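Local atomic coordinates of ecto-NAD+ glycohydrolase (CD38 molecule) (Bos taurus, PDB entry 3GC6), a protein that belongs to the ADP-ribosyl cyclase family of disulfide-bonded ectoenzymes and carries a glycan on a four-stranded parallel sheet. Residues Val165-Asn170 and Ser181-Val186; Asn175-Met180 and Arg219-Ile224; Met104-Thr109 and Glu151-Arg156. The protein carries 1 engineered substitution. All coordinates share one frame; numbering follows the deposited sequence.

Interaction 1: residues Val165-Asn170 and Ser181-Val186; sequences VRVVLN and SIFGRV. With NAG (2-acetamido-2-deoxy-beta-D-glucopyranose), chain C; SO4 (sulfate ion), chain G.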
loop_
_atom_site.group_PDB
_atom_site.type_symbol
_atom_site.label_atom_id
_atom_site.label_comp_id
_atom_site.label_asym_id
_atom_site.label_seq_id
_atom_site.Cartn_x
_atom_site.Cartn_y
_atom_site.Cartn_z
ATOM N N VAL A 165 -17.299 21.006 6.214
ATOM C CA VAL A 165 -15.880 21.311 5.929
ATOM C C VAL A 165 -15.439 22.495 6.798
ATOM O O VAL A 165 -16.269 23.320 7.190
ATOM C CB VAL A 165 -15.571 21.610 4.440
ATOM C CG1 VAL A 165 -16.042 20.432 3.564
ATOM C CG2 VAL A 165 -16.227 22.894 3.994
ATOM N N ARG A 166 -14.135 22.574 7.074
ATOM C CA ARG A 166 -13.603 23.628 7.936
ATOM C C ARG A 166 -12.535 24.374 7.168
ATOM O O ARG A 166 -11.799 23.786 6.377
ATOM C CB ARG A 166 -13.040 23.010 9.234
ATOM C CG ARG A 166 -14.149 22.330 10.059
ATOM C CD ARG A 166 -13.683 21.216 10.981
ATOM N NE ARG A 166 -14.816 20.834 11.838
ATOM C CZ ARG A 166 -15.609 19.798 11.586
ATOM N NH1 ARG A 166 -15.357 19.022 10.536
ATOM N NH2 ARG A 166 -16.636 19.522 12.401
ATOM N N VAL A 167 -12.516 25.702 7.279
ATOM C CA VAL A 167 -11.376 26.468 6.751
ATOM C C VAL A 167 -10.696 27.262 7.854
ATOM O O VAL A 167 -11.360 27.837 8.722
ATOM C CB VAL A 167 -11.748 27.411 5.565
ATOM C CG1 VAL A 167 -12.777 28.456 5.987
ATOM C CG2 VAL A 167 -10.505 28.100 4.999
ATOM N N VAL A 168 -9.365 27.268 7.818
ATOM C CA VAL A 168 -8.551 28.033 8.777
ATOM C C VAL A 168 -7.986 29.258 8.065
ATOM O O VAL A 168 -7.203 29.144 7.123
ATOM C CB VAL A 168 -7.380 27.170 9.249
ATOM C CG1 VAL A 168 -6.571 27.890 10.322
ATOM C CG2 VAL A 168 -7.903 25.854 9.818
ATOM N N LEU A 169 -8.379 30.433 8.561
ATOM C CA LEU A 169 -7.999 31.699 7.954
ATOM C C LEU A 169 -7.225 32.577 8.952
ATOM O O LEU A 169 -7.278 32.337 10.158
ATOM C CB LEU A 169 -9.241 32.433 7.458
ATOM C CG LEU A 169 -10.019 31.684 6.381
ATOM C CD1 LEU A 169 -11.281 32.461 6.001
ATOM C CD2 LEU A 169 -9.171 31.486 5.113
ATOM N N ASN A 170 -6.527 33.574 8.418
ATOM C CA ASN A 170 -5.565 34.350 9.208
ATOM C C ASN A 170 -6.145 35.672 9.685
ATOM O O ASN A 170 -6.270 36.597 8.892
ATOM C CB ASN A 170 -4.334 34.603 8.344
ATOM C CG ASN A 170 -3.132 35.048 9.155
ATOM O OD1 ASN A 170 -3.265 35.815 10.116
ATOM N ND2 ASN A 170 -1.957 34.528 8.773
ATOM N N SER A 181 -6.346 34.374 -3.962
ATOM C CA SER A 181 -5.625 33.219 -3.432
ATOM C C SER A 181 -6.163 31.951 -4.063
ATOM O O SER A 181 -7.232 31.955 -4.668
ATOM C CB SER A 181 -5.801 33.119 -1.908
ATOM O OG SER A 181 -7.139 32.781 -1.564
ATOM N N ILE A 182 -5.409 30.866 -3.938
ATOM C CA ILE A 182 -5.904 29.612 -4.496
ATOM C C ILE A 182 -7.218 29.203 -3.804
ATOM O O ILE A 182 -8.118 28.652 -4.426
ATOM C CB ILE A 182 -4.842 28.472 -4.482
ATOM C CG1 ILE A 182 -5.313 27.287 -5.322
ATOM C CG2 ILE A 182 -4.413 28.087 -3.044
ATOM C CD1 ILE A 182 -4.162 26.399 -5.750
ATOM N N PHE A 183 -7.311 29.480 -2.507
ATOM C CA PHE A 183 -8.544 29.156 -1.795
ATOM C C PHE A 183 -9.718 29.975 -2.355
ATOM O O PHE A 183 -10.821 29.466 -2.607
ATOM C CB PHE A 183 -8.416 29.408 -0.281
ATOM C CG PHE A 183 -9.737 29.286 0.435
ATOM C CD1 PHE A 183 -10.358 28.061 0.557
ATOM C CD2 PHE A 183 -10.360 30.411 0.954
ATOM C CE1 PHE A 183 -11.603 27.932 1.181
ATOM C CE2 PHE A 183 -11.584 30.322 1.612
ATOM C CZ PHE A 183 -12.221 29.071 1.726
ATOM N N GLY A 184 -9.470 31.256 -2.589
ATOM C CA GLY A 184 -10.558 32.145 -3.001
ATOM C C GLY A 184 -10.914 32.015 -4.476
ATOM O O GLY A 184 -12.050 32.224 -4.862
ATOM N N ARG A 185 -9.921 31.694 -5.294
ATOM C CA ARG A 185 -10.117 31.684 -6.746
ATOM C C ARG A 185 -10.558 30.305 -7.252
ATOM O O ARG A 185 -11.378 30.211 -8.186
ATOM C CB ARG A 185 -8.806 32.096 -7.432
ATOM C CG ARG A 185 -8.838 32.031 -8.962
ATOM C CD ARG A 185 -7.460 32.343 -9.594
ATOM N NE ARG A 185 -6.384 31.436 -9.163
ATOM C CZ ARG A 185 -5.480 31.779 -8.247
ATOM N NH1 ARG A 185 -5.548 32.988 -7.708
ATOM N NH2 ARG A 185 -4.522 30.947 -7.860
ATOM N N VAL A 186 -10.029 29.245 -6.622
ATOM C CA VAL A 186 -10.210 27.889 -7.122
ATOM C C VAL A 186 -11.010 26.990 -6.175
ATOM O O VAL A 186 -11.851 26.200 -6.616
ATOM C CB VAL A 186 -8.836 27.205 -7.426
ATOM C CG1 VAL A 186 -9.071 25.830 -7.996
ATOM C CG2 VAL A 186 -8.022 28.044 -8.397
HETATM C C1 NAG C . -0.713 35.076 9.322
HETATM C C2 NAG C . -0.089 33.912 10.108
HETATM C C3 NAG C . 1.369 34.259 10.466
HETATM C C4 NAG C . 2.181 34.822 9.291
HETATM C C5 NAG C . 1.376 35.909 8.584
HETATM C C6 NAG C . 2.065 36.449 7.318
HETATM C C7 NAG C . -1.620 32.540 11.454
HETATM C C8 NAG C . -2.485 32.485 12.675
HETATM N N2 NAG C . -0.838 33.630 11.337
HETATM O O3 NAG C . 2.014 33.141 11.043
HETATM O O4 NAG C . 3.423 35.365 9.767
HETATM O O5 NAG C . 0.124 35.356 8.208
HETATM O O6 NAG C . 2.421 35.386 6.457
HETATM O O7 NAG C . -1.639 31.620 10.631
HETATM S S SO4 G . -2.026 31.526 -2.030
HETATM O O1 SO4 G . -2.853 31.166 -3.182
HETATM O O2 SO4 G . -0.908 30.601 -1.964
HETATM O O3 SO4 G . -1.548 32.888 -2.289
HETATM O O4 SO4 G . -2.792 31.524 -0.785
#
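Val167 and Phe183 make the main apolar contact here, within a beta-alpha-beta unit: Val167 sits on the first strand, 164-170, and Phe183 on the crossover helix 182-187. One methyl of the valine, CG2, lies over a face of the phenyl ring in a CH-pi contact, 4.1 Å from the ring centroid and 22° off the normal. Val167 is modelled in two conformers, so the CH-pi contact is described for one of them. The methyl is shifted toward the rim, so its nearest ring atom is Phe183 CZ, 3.8 Å from Val167 CG2. With CG anti to the backbone N (chi1 171°), the ring of Phe183 reaches from the helix to the strand. Leu169, two residues on, adds a looser touch: its CD2 comes obliquely to Phe183 CE2 at 4.4 Å.

No hydrogen bond joins the two segments; the polar contacts lie at the helix start. Ser181 is the N-cap, and its OG accepts from Gly184 N at 3.0 Å. That hydroxyl also bonds to Asp178 O, which ties the cap to the preceding loop. A sulfate ion, probably from the crystallisation liquor, occupies the same helix end: Ile182 N donates to its O1 at 2.7 Å, a placement in keeping with an anion at a helix N-terminus.

At the end of the strand the contact meets a glycan: Asn170 ND2 is bonded to C1 of the N-acetylglucosamine at 1.5 Å. The side-chain amide of Asn170 is held by Lys89 O, which accepts from ND2, and by Ser172 N, which donates to OD1.

Strands 85-88 and 196-203 flank strand 164-170 in the parallel sheet. Val168 packs on helix 91-101, whereas Ile182 and Val186 of the crossover helix pack on helix 145-159.

Interaction 2: residues Asn175-Met180 and Arg219-Ile224; sequences NAFDSM and RKLKSI
The helical turn that Phe177 packs against is closed by the bond from Ser223 N to Arg219 O, at 2.9 Å. Across the contact there is no hydrogen bond, and the phenyl ring of Phe177 does the work. Leu221 CB stands over the centre of one ring face in a CH-pi contact, 3.9 Å from the centroid and 11° off the normal. The same leucine brings CD1 toward the rim on that side, 3.8 Å from Phe177 CE1. One turn along the helix, Ile224 CD1 approaches Phe177 CZ obliquely at 3.7 Å. Lys220 adds its CB, 4.1 Å from Phe177 CD2. The ring reaches the helix because its CG is anti to the backbone N (chi1 178°).

The loop is shaped from within by an Asx turn: Asp178 OD1 accepts from Met180 N at 3.0 Å, the donor coming from above the carboxylate plane. Its other oxygen, OD2, forms a salt bridge with Lys89. A further tie to the helix comes from Phe177 N, which bonds to Ser217 OG.

The contact fastens the loop between strand 164-170 and helix 182-187 to helix 216-227, which in turn packs on strand 231-239 through Leu221 against Phe232.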
loop_
_atom_site.group_PDB
_atom_site.type_symbol
_atom_site.label_atom_id
_atom_site.label_comp_id
_atom_site.label_asym_id
_atom_site.label_seq_id
_atom_site.Cartn_x
_atom_site.Cartn_y
_atom_site.Cartn_z
ATOM N N ASN A 175 -6.977 41.325 5.349
ATOM C CA ASN A 175 -8.041 40.583 4.694
ATOM C C ASN A 175 -7.839 39.082 4.770
ATOM O O ASN A 175 -7.057 38.501 4.024
ATOM C CB ASN A 175 -8.228 41.062 3.260
ATOM C CG ASN A 175 -8.593 42.538 3.207
ATOM O OD1 ASN A 175 -7.807 43.359 2.722
ATOM N ND2 ASN A 175 -9.746 42.899 3.763
ATOM N N ALA A 176 -8.571 38.466 5.685
ATOM C CA ALA A 176 -8.399 37.020 5.911
ATOM C C ALA A 176 -8.831 36.197 4.695
ATOM O O ALA A 176 -8.345 35.081 4.494
ATOM C CB ALA A 176 -9.182 36.575 7.155
ATOM N N PHE A 177 -9.764 36.730 3.900
ATOM C CA PHE A 177 -10.166 36.093 2.643
ATOM C C PHE A 177 -9.624 36.903 1.475
ATOM O O PHE A 177 -9.958 38.082 1.325
ATOM C CB PHE A 177 -11.694 35.980 2.493
ATOM C CG PHE A 177 -12.106 35.355 1.178
ATOM C CD1 PHE A 177 -11.904 33.999 0.953
ATOM C CD2 PHE A 177 -12.672 36.109 0.164
ATOM C CE1 PHE A 177 -12.264 33.401 -0.269
ATOM C CE2 PHE A 177 -13.047 35.525 -1.044
ATOM C CZ PHE A 177 -12.829 34.180 -1.269
ATOM N N ASP A 178 -8.783 36.265 0.668
ATOM C CA ASP A 178 -8.195 36.912 -0.508
ATOM C C ASP A 178 -8.788 36.245 -1.733
ATOM O O ASP A 178 -8.545 35.055 -1.982
ATOM C CB ASP A 178 -6.685 36.717 -0.452
ATOM C CG ASP A 178 -5.949 37.268 -1.669
ATOM O OD1 ASP A 178 -6.578 37.825 -2.586
ATOM O OD2 ASP A 178 -4.711 37.107 -1.678
ATOM N N SER A 179 -9.594 36.984 -2.490
ATOM C CA SER A 179 -10.286 36.411 -3.644
ATOM C C SER A 179 -9.318 35.888 -4.712
ATOM O O SER A 179 -9.704 35.083 -5.561
ATOM C CB SER A 179 -11.231 37.443 -4.274
ATOM O OG SER A 179 -10.486 38.519 -4.799
ATOM N N MET A 180 -8.070 36.332 -4.675
ATOM C CA MET A 180 -7.113 35.905 -5.691
ATOM C C MET A 180 -6.134 34.838 -5.194
ATOM O O MET A 180 -5.216 34.431 -5.917
ATOM C CB MET A 180 -6.401 37.117 -6.296
ATOM C CG MET A 180 -7.331 38.001 -7.114
ATOM S SD MET A 180 -7.760 37.275 -8.714
ATOM C CE MET A 180 -9.074 36.128 -8.301
ATOM N N ARG A 219 -17.242 38.958 3.897
ATOM C CA ARG A 219 -18.487 39.186 3.152
ATOM C C ARG A 219 -18.373 38.634 1.731
ATOM O O ARG A 219 -19.326 38.026 1.209
ATOM C CB ARG A 219 -18.814 40.683 3.114
ATOM C CG ARG A 219 -20.215 40.935 2.608
ATOM C CD ARG A 219 -20.419 42.422 2.373
ATOM N NE ARG A 219 -21.655 42.738 1.666
ATOM C CZ ARG A 219 -21.802 43.821 0.912
ATOM N NH1 ARG A 219 -20.776 44.659 0.763
ATOM N NH2 ARG A 219 -22.958 44.063 0.296
ATOM N N LYS A 220 -17.217 38.826 1.101
ATOM C CA LYS A 220 -16.996 38.281 -0.236
ATOM C C LYS A 220 -17.082 36.762 -0.247
ATOM O O LYS A 220 -17.631 36.174 -1.171
ATOM C CB LYS A 220 -15.637 38.707 -0.802
ATOM C CG LYS A 220 -15.559 40.180 -1.153
ATOM C CD LYS A 220 -14.164 40.554 -1.685
ATOM C CE LYS A 220 -14.153 42.068 -2.010
ATOM N NZ LYS A 220 -12.766 42.609 -2.169
ATOM N N LEU A 221 -16.517 36.123 0.776
ATOM C CA LEU A 221 -16.588 34.671 0.881
ATOM C C LEU A 221 -18.027 34.229 1.079
ATOM O O LEU A 221 -18.479 33.256 0.468
ATOM C CB LEU A 221 -15.703 34.162 2.044
ATOM C CG LEU A 221 -15.825 32.671 2.370
ATOM C CD1 LEU A 221 -15.426 31.877 1.119
ATOM C CD2 LEU A 221 -14.903 32.320 3.545
ATOM N N LYS A 222 -18.741 34.923 1.957
ATOM C CA LYS A 222 -20.147 34.625 2.206
ATOM C C LYS A 222 -20.914 34.648 0.890
ATOM O O LYS A 222 -21.732 33.768 0.601
ATOM C CB LYS A 222 -20.739 35.646 3.190
ATOM C CG LYS A 222 -22.260 35.580 3.438
ATOM C CD LYS A 222 -22.683 34.370 4.220
ATOM C CE LYS A 222 -24.202 34.410 4.513
ATOM N NZ LYS A 222 -24.660 33.058 4.983
ATOM N N SER A 223 -20.657 35.674 0.079
ATOM C CA SER A 223 -21.361 35.798 -1.196
ATOM C C SER A 223 -21.083 34.597 -2.096
ATOM O O SER A 223 -21.992 34.064 -2.756
ATOM C CB SER A 223 -20.992 37.118 -1.889
ATOM O OG SER A 223 -21.529 37.177 -3.200
ATOM N N ILE A 224 -19.827 34.135 -2.122
ATOM C CA ILE A 224 -19.478 32.967 -2.927
ATOM C C ILE A 224 -20.240 31.739 -2.406
ATOM O O ILE A 224 -20.827 30.985 -3.182
ATOM C CB ILE A 224 -17.963 32.703 -2.915
ATOM C CG1 ILE A 224 -17.224 33.831 -3.667
ATOM C CG2 ILE A 224 -17.648 31.330 -3.512
ATOM C CD1 ILE A 224 -15.713 33.768 -3.513
#

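Interaction 3: residues Met104-Thr109 and Glu151-Arg156; sequences MTLEDT and EVLSER
No flat group meets another where Leu106 packs on Leu153 and Ser154; this is a buried aliphatic contact between a short 3-10 turn, 106-108, and helix 145-159. A flat group lies beside it, the carboxylate of Asp108, which folds back on the start of the turn; its OD2 uses the anti lone pair to accept from Thr105 N at 2.9 Å. Backbone closure follows from Asp108 N to Thr105 O. Together these bonds fix the turn that carries Leu106.

Leu106 drives its two methyls into the helix surface. With CG anti to the backbone N (chi1 -178°), CD1 meets Leu153 CD2 at 3.7 Å and also lies 3.8 Å from Leu153 CG, the two branched ends crossing at a slant. The other methyl, CD2, rests 3.5 Å from Ser154 OG. That buried hydroxyl has its polar partners elsewhere: it bonds to Trp150 O one turn back and to Gln187 NE2, so the methyl sits beside a hydroxyl already held in place.

Leu106 is further enclosed by Trp150 and Phe157 of the same helix, while Ser154 also touches Ile182 and Val186 of helix 182-187. The contact therefore joins the turn between helices 91-101 and 110-115 to the middle of helix 145-159.

Thr109, the N-cap of helix 110-115, ends the turn. Its OG1 bonds to Gly112 N as the cap and donates to Leu106 O at 2.7 Å in the carbonyl plane; that same carbonyl oxygen also accepts from Thr109 N at 3.2 Å.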
loop_
_atom_site.group_PDB
_atom_site.type_symbol
_atom_site.label_atom_id
_atom_site.label_comp_id
_atom_site.label_asym_id
_atom_site.label_seq_id
_atom_site.Cartn_x
_atom_site.Cartn_y
_atom_site.Cartn_z
ATOM N N MET A 104 -7.951 16.131 7.308
ATOM C CA MET A 104 -7.067 16.144 6.145
ATOM C C MET A 104 -7.140 17.449 5.344
ATOM O O MET A 104 -8.231 17.835 4.880
ATOM C CB MET A 104 -7.352 14.979 5.189
ATOM C CG MET A 104 -7.246 13.631 5.845
ATOM S SD MET A 104 -7.803 12.284 4.732
ATOM C CE MET A 104 -6.524 12.495 3.629
ATOM N N THR A 105 -5.995 18.125 5.210
ATOM C CA THR A 105 -5.841 19.211 4.234
ATOM C C THR A 105 -5.529 18.626 2.844
ATOM O O THR A 105 -5.339 17.414 2.715
ATOM C CB THR A 105 -4.677 20.176 4.582
ATOM O OG1 THR A 105 -3.432 19.476 4.490
ATOM C CG2 THR A 105 -4.839 20.731 6.018
ATOM N N LEU A 106 -5.421 19.519 1.856
ATOM C CA LEU A 106 -5.077 19.093 0.500
ATOM C C LEU A 106 -3.731 18.376 0.530
ATOM O O LEU A 106 -3.521 17.416 -0.201
ATOM C CB LEU A 106 -5.016 20.316 -0.414
ATOM C CG LEU A 106 -4.722 20.068 -1.905
ATOM C CD1 LEU A 106 -5.766 19.136 -2.486
ATOM C CD2 LEU A 106 -4.644 21.389 -2.667
ATOM N N GLU A 107 -2.822 18.861 1.373
ATOM C CA GLU A 107 -1.481 18.281 1.450
ATOM C C GLU A 107 -1.443 16.962 2.201
ATOM O O GLU A 107 -0.388 16.330 2.302
ATOM C CB GLU A 107 -0.514 19.307 2.056
ATOM C CG GLU A 107 -0.353 20.563 1.244
ATOM C CD GLU A 107 -1.557 21.513 1.313
ATOM O OE1 GLU A 107 -2.306 21.483 2.307
ATOM O OE2 GLU A 107 -1.748 22.326 0.404
ATOM N N ASP A 108 -2.601 16.523 2.704
ATOM C CA ASP A 108 -2.720 15.236 3.370
ATOM C C ASP A 108 -3.375 14.174 2.469
ATOM O O ASP A 108 -3.569 13.037 2.882
ATOM C CB ASP A 108 -3.497 15.386 4.682
ATOM C CG ASP A 108 -2.794 16.292 5.678
ATOM O OD1 ASP A 108 -1.585 16.023 5.959
ATOM O OD2 ASP A 108 -3.431 17.241 6.204
ATOM N N THR A 109 -3.781 14.563 1.247
ATOM C CA THR A 109 -4.211 13.580 0.257
ATOM C C THR A 109 -2.949 12.902 -0.294
ATOM O O THR A 109 -1.839 13.420 -0.120
ATOM C CB THR A 109 -4.963 14.264 -0.921
ATOM O OG1 THR A 109 -4.110 15.183 -1.616
ATOM C CG2 THR A 109 -6.207 15.006 -0.384
ATOM N N GLU A 151 -3.800 23.800 -8.947
ATOM C CA GLU A 151 -5.118 24.311 -9.335
ATOM C C GLU A 151 -6.067 23.132 -9.554
ATOM O O GLU A 151 -7.188 23.121 -9.008
ATOM C CB GLU A 151 -4.966 25.211 -10.580
ATOM C CG GLU A 151 -6.131 25.413 -11.505
ATOM C CD GLU A 151 -5.603 25.910 -12.873
ATOM O OE1 GLU A 151 -4.777 26.855 -12.876
ATOM O OE2 GLU A 151 -5.945 25.337 -13.923
ATOM N N VAL A 152 -5.672 22.131 -10.346
ATOM C CA VAL A 152 -6.611 21.067 -10.642
ATOM C C VAL A 152 -6.810 20.168 -9.414
ATOM O O VAL A 152 -7.923 19.689 -9.159
ATOM C CB VAL A 152 -6.221 20.258 -11.906
ATOM C CG1 VAL A 152 -4.900 19.611 -11.735
ATOM C CG2 VAL A 152 -7.339 19.237 -12.242
ATOM N N LEU A 153 -5.746 19.942 -8.653
ATOM C CA LEU A 153 -5.930 19.162 -7.423
ATOM C C LEU A 153 -6.911 19.875 -6.505
ATOM O O LEU A 153 -7.770 19.234 -5.880
ATOM C CB LEU A 153 -4.611 18.910 -6.680
ATOM C CG LEU A 153 -4.608 17.665 -5.781
ATOM C CD1 LEU A 153 -4.683 16.358 -6.610
ATOM C CD2 LEU A 153 -3.391 17.698 -4.869
ATOM N N SER A 154 -6.754 21.185 -6.407
ATOM C CA SER A 154 -7.654 22.008 -5.545
ATOM C C SER A 154 -9.104 21.904 -5.985
ATOM O O SER A 154 -10.026 21.795 -5.161
ATOM C CB SER A 154 -7.242 23.485 -5.606
ATOM O OG SER A 154 -6.057 23.704 -4.884
ATOM N N GLU A 155 -9.331 21.992 -7.293
ATOM C CA GLU A 155 -10.708 21.863 -7.842
ATOM C C GLU A 155 -11.325 20.542 -7.486
ATOM O O GLU A 155 -12.477 20.482 -7.040
ATOM C CB GLU A 155 -10.697 22.006 -9.371
ATOM C CG GLU A 155 -10.318 23.394 -9.827
ATOM C CD GLU A 155 -10.427 23.575 -11.339
ATOM O OE1 GLU A 155 -10.415 22.568 -12.069
ATOM O OE2 GLU A 155 -10.491 24.738 -11.796
ATOM N N ARG A 156 -10.571 19.457 -7.673
ATOM C CA ARG A 156 -11.142 18.135 -7.454
ATOM C C ARG A 156 -11.404 17.934 -5.955
ATOM O O ARG A 156 -12.436 17.392 -5.561
ATOM C CB ARG A 156 -10.247 17.057 -8.037
ATOM C CG ARG A 156 -10.125 17.148 -9.570
ATOM C CD ARG A 156 -11.435 16.719 -10.243
ATOM N NE ARG A 156 -11.712 15.306 -9.988
ATOM C CZ ARG A 156 -11.335 14.315 -10.802
ATOM N NH1 ARG A 156 -10.673 14.597 -11.917
ATOM N NH2 ARG A 156 -11.611 13.050 -10.496
#

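How the interactions relate
Along the chain, interaction 3 closes before the other two open, while interactions 1 and 2 interleave: 165-170, 175-180, 181-186, then 219-224. Interactions 1 and 2 have centres about 9 Å apart and touch, with Phe177 CE1 lying against Gly184 CA. Interaction 3 is centred about 11 Å from interaction 1 and meets it where Ile182 and Val186 pack on helix 145-159. Between interactions 2 and 3 the centres are about 19 Å apart and the nearest atoms about 10 Å, without contact. Helix 182-187 and the loop before it thus link helix 145-159, the parallel sheet and helix 216-227 into one continuous body of packing.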